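Local coordinates for periplasmic binding protein (Mycobacterium smegmatis, PDB 4MDY) that probably binds an iron-containing solute outside the cell membrane and hands it to an ABC transporter for uptake, at residues W196-L206 and Y279-L290. Numbering follows the deposited sequence.
Sequences WRTDFLTQMGL and YPVVADQLPPEL
Phe200 and Met204 (modelled as selenomethionine) pack against one side of helix 279-290, joining it to the short helix 199-203 in the C-terminal lobe of a fold that, as in other family 8 solute-binding proteins, has its two lobes joined by a long helix, here probably 148-168. The short segments run at 53° to each other, with their axes 11.9 Å apart at closest, a separation bridged by side chains such as Phe200, Met204 and Tyr279.

The tight part is apolar. Phe200 has CG between its backbone N and carbonyl carbon (chi1 78°), which carries the ring across to the other helix. There its CE2 meets Val282 CG1 at 3.7 Å, while Leu286 CD2 sits at the ring edge, 3.8 Å from the same CE2. Leu201 CG lies over one face of the ring and backs it from within its own helix. Met204, extended beyond CG, places its CE against Val282 CG1, Ala283 CA and Pro287 CG, with its SE 4.1 Å from Leu290 CD1. At the far end Leu206 and Leu290 come tip to tip through their CD1 atoms. Helix 148-168 adds Phe162 and Val165 against Met204, and helix 265-273 packs against Val282.

Toward Trp196 and Arg197, both partly exposed, the contact is sparser and two ordered waters mediate it. Trp196 CZ3 comes within 3.9 Å of Tyr279 OH, while its NE1 hydrogen-bonds to Phe131 O. The Tyr279 ring lies obliquely to that of Phe200, planes at 41°. One water, 2.7 Å from Tyr279 OH and hydrogen-bonded to it, accepts from Phe200 N and donates to Trp196 O, tying the start of the short helix to the tyrosine; the second donates to Arg197 O, the two oxygens 2.9 Å apart.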
# COMPACT_ATOMS: atom_id res chain seq x y z
N TRP A 196 0.67 1.07 -11.31
CA TRP A 196 0.88 2.11 -10.31
C TRP A 196 1.76 1.64 -9.15
O TRP A 196 2.56 2.42 -8.64
CB TRP A 196 -0.45 2.68 -9.80
CG TRP A 196 -1.21 1.87 -8.79
CD1 TRP A 196 -2.32 1.13 -9.03
CD2 TRP A 196 -0.97 1.79 -7.37
NE1 TRP A 196 -2.78 0.57 -7.85
CE2 TRP A 196 -1.97 0.97 -6.83
CE3 TRP A 196 -0.01 2.34 -6.52
CZ2 TRP A 196 -2.03 0.66 -5.46
CZ3 TRP A 196 -0.07 2.04 -5.16
CH2 TRP A 196 -1.07 1.21 -4.65
N ARG A 197 1.64 0.37 -8.78
CA ARG A 197 2.43 -0.19 -7.68
C ARG A 197 3.93 -0.23 -7.93
O ARG A 197 4.70 -0.27 -6.98
CB ARG A 197 1.96 -1.59 -7.34
CG ARG A 197 0.64 -1.63 -6.59
CD ARG A 197 0.49 -2.95 -5.85
NE ARG A 197 -0.49 -2.85 -4.79
CZ ARG A 197 -0.25 -2.49 -3.52
NH1 ARG A 197 -1.26 -2.44 -2.67
NH2 ARG A 197 0.97 -2.19 -3.09
N THR A 198 4.34 -0.25 -9.19
CA THR A 198 5.78 -0.23 -9.51
C THR A 198 6.30 1.17 -9.85
O THR A 198 7.49 1.34 -10.10
CB THR A 198 6.12 -1.19 -10.67
OG1 THR A 198 5.38 -0.84 -11.85
CG2 THR A 198 5.78 -2.63 -10.28
N ASP A 199 5.42 2.18 -9.85
CA ASP A 199 5.84 3.54 -10.21
C ASP A 199 7.01 4.03 -9.37
O ASP A 199 7.92 4.68 -9.88
CB ASP A 199 4.68 4.55 -10.09
CG ASP A 199 3.71 4.49 -11.26
OD1 ASP A 199 4.06 3.91 -12.32
OD2 ASP A 199 2.59 5.02 -11.12
N PHE A 200 6.99 3.72 -8.07
CA PHE A 200 8.06 4.17 -7.20
C PHE A 200 9.43 3.65 -7.65
O PHE A 200 10.41 4.36 -7.50
CB PHE A 200 7.78 3.81 -5.73
CG PHE A 200 8.04 2.37 -5.37
CD1 PHE A 200 7.07 1.40 -5.59
CD2 PHE A 200 9.23 2.00 -4.78
CE1 PHE A 200 7.31 0.08 -5.24
CE2 PHE A 200 9.47 0.68 -4.42
CZ PHE A 200 8.51 -0.28 -4.65
N LEU A 201 9.47 2.45 -8.22
CA LEU A 201 10.72 1.89 -8.72
C LEU A 201 11.19 2.63 -9.96
O LEU A 201 12.37 2.97 -10.09
CB LEU A 201 10.57 0.40 -9.03
CG LEU A 201 10.28 -0.50 -7.82
CD1 LEU A 201 9.88 -1.89 -8.30
CD2 LEU A 201 11.48 -0.58 -6.89
N THR A 202 10.25 2.89 -10.87
CA THR A 202 10.51 3.64 -12.09
C THR A 202 11.01 5.06 -11.76
O THR A 202 11.95 5.55 -12.39
CB THR A 202 9.25 3.69 -12.99
OG1 THR A 202 8.92 2.35 -13.39
CG2 THR A 202 9.46 4.54 -14.23
N GLN A 203 10.39 5.69 -10.77
CA GLN A 203 10.77 7.04 -10.32
C GLN A 203 12.18 7.10 -9.72
O GLN A 203 12.83 8.15 -9.77
CB GLN A 203 9.79 7.55 -9.26
CG GLN A 203 8.42 7.96 -9.75
CD GLN A 203 7.50 8.35 -8.59
OE1 GLN A 203 7.02 7.50 -7.85
NE2 GLN A 203 7.28 9.65 -8.42
N MSE A 204 12.64 5.99 -9.16
CA MSE A 204 14.01 5.88 -8.65
C MSE A 204 15.02 5.64 -9.74
O MSE A 204 16.22 5.62 -9.48
CB MSE A 204 14.10 4.73 -7.65
CG MSE A 204 13.45 5.03 -6.31
SE MSE A 204 13.68 3.41 -5.21
CE MSE A 204 12.65 3.81 -3.59
N GLY A 205 14.56 5.44 -10.98
CA GLY A 205 15.44 5.28 -12.14
C GLY A 205 15.56 3.86 -12.66
O GLY A 205 16.19 3.64 -13.69
N LEU A 206 14.94 2.91 -11.97
CA LEU A 206 15.01 1.51 -12.36
C LEU A 206 14.10 1.20 -13.54
O LEU A 206 13.15 1.94 -13.83
CB LEU A 206 14.59 0.61 -11.19
CG LEU A 206 15.47 0.69 -9.95
CD1 LEU A 206 14.77 0.07 -8.75
CD2 LEU A 206 16.81 0.01 -10.20
N TYR A 279 5.46 5.23 2.18
CA TYR A 279 6.42 5.40 1.09
C TYR A 279 7.74 6.09 1.48
O TYR A 279 8.79 5.73 0.95
CB TYR A 279 5.79 6.10 -0.12
CG TYR A 279 5.21 5.18 -1.18
CD1 TYR A 279 5.85 3.99 -1.55
CD2 TYR A 279 4.03 5.51 -1.84
CE1 TYR A 279 5.32 3.15 -2.51
CE2 TYR A 279 3.50 4.69 -2.82
CZ TYR A 279 4.14 3.51 -3.15
OH TYR A 279 3.60 2.71 -4.13
N PRO A 280 7.70 7.09 2.39
CA PRO A 280 8.95 7.61 2.96
C PRO A 280 9.85 6.54 3.59
O PRO A 280 11.07 6.63 3.47
CB PRO A 280 8.47 8.62 4.01
CG PRO A 280 7.19 9.14 3.42
CD PRO A 280 6.55 7.93 2.77
N VAL A 281 9.25 5.53 4.22
CA VAL A 281 10.02 4.40 4.76
C VAL A 281 10.71 3.61 3.64
O VAL A 281 11.85 3.18 3.78
CB VAL A 281 9.14 3.46 5.61
CG1 VAL A 281 9.90 2.20 6.02
CG2 VAL A 281 8.62 4.20 6.83
N VAL A 282 10.00 3.43 2.52
CA VAL A 282 10.56 2.76 1.35
C VAL A 282 11.72 3.58 0.78
O VAL A 282 12.77 3.03 0.46
CB VAL A 282 9.48 2.52 0.26
CG1 VAL A 282 10.09 1.87 -0.98
CG2 VAL A 282 8.33 1.68 0.80
N ALA A 283 11.54 4.90 0.69
CA ALA A 283 12.60 5.77 0.17
C ALA A 283 13.83 5.79 1.09
O ALA A 283 14.95 6.00 0.63
CB ALA A 283 12.08 7.18 -0.06
N ASP A 284 13.63 5.57 2.39
CA ASP A 284 14.74 5.48 3.33
C ASP A 284 15.48 4.15 3.21
O ASP A 284 16.71 4.13 3.08
CB ASP A 284 14.27 5.64 4.78
CG ASP A 284 14.13 7.09 5.20
OD1 ASP A 284 14.70 7.98 4.53
OD2 ASP A 284 13.45 7.35 6.21
N GLN A 285 14.74 3.05 3.26
CA GLN A 285 15.34 1.73 3.51
C GLN A 285 15.68 0.92 2.26
O GLN A 285 16.61 0.10 2.28
CB GLN A 285 14.43 0.90 4.42
CG GLN A 285 14.20 1.54 5.78
CD GLN A 285 13.50 0.62 6.78
OE1 GLN A 285 13.49 -0.60 6.62
NE2 GLN A 285 12.93 1.21 7.83
N LEU A 286 14.95 1.12 1.16
CA LEU A 286 15.20 0.34 -0.05
C LEU A 286 16.45 0.77 -0.81
O LEU A 286 17.18 -0.10 -1.29
CB LEU A 286 13.98 0.33 -0.98
CG LEU A 286 14.08 -0.57 -2.23
CD1 LEU A 286 14.44 -2.01 -1.88
CD2 LEU A 286 12.79 -0.53 -3.03
N PRO A 287 16.70 2.09 -0.95
CA PRO A 287 17.88 2.43 -1.76
C PRO A 287 19.23 1.89 -1.26
O PRO A 287 20.03 1.46 -2.08
CB PRO A 287 17.84 3.97 -1.80
CG PRO A 287 16.38 4.28 -1.68
CD PRO A 287 15.86 3.27 -0.70
N PRO A 288 19.48 1.89 0.07
CA PRO A 288 20.71 1.23 0.54
C PRO A 288 20.81 -0.25 0.13
O PRO A 288 21.92 -0.74 -0.15
CB PRO A 288 20.62 1.36 2.06
CG PRO A 288 19.74 2.54 2.31
CD PRO A 288 18.79 2.62 1.15
N GLU A 289 19.69 -0.96 0.12
CA GLU A 289 19.69 -2.37 -0.29
C GLU A 289 19.96 -2.49 -1.79
O GLU A 289 20.73 -3.34 -2.23
CB GLU A 289 18.36 -3.05 0.04
CG GLU A 289 17.97 -3.05 1.51
CD GLU A 289 18.81 -4.00 2.36
OE1 GLU A 289 19.20 -5.09 1.89
OE2 GLU A 289 19.06 -3.65 3.54
N LEU A 290 19.33 -1.62 -2.57
CA LEU A 290 19.60 -1.57 -4.01
C LEU A 290 21.06 -1.23 -4.30
O LEU A 290 21.68 -1.81 -5.19
CB LEU A 290 18.68 -0.55 -4.70
CG LEU A 290 17.19 -0.89 -4.69
CD1 LEU A 290 16.37 0.32 -5.12
CD2 LEU A 290 16.88 -2.09 -5.57
O HOH W 1 4.26 3.38 -6.66
O HOH W 2 3.97 0.29 -4.20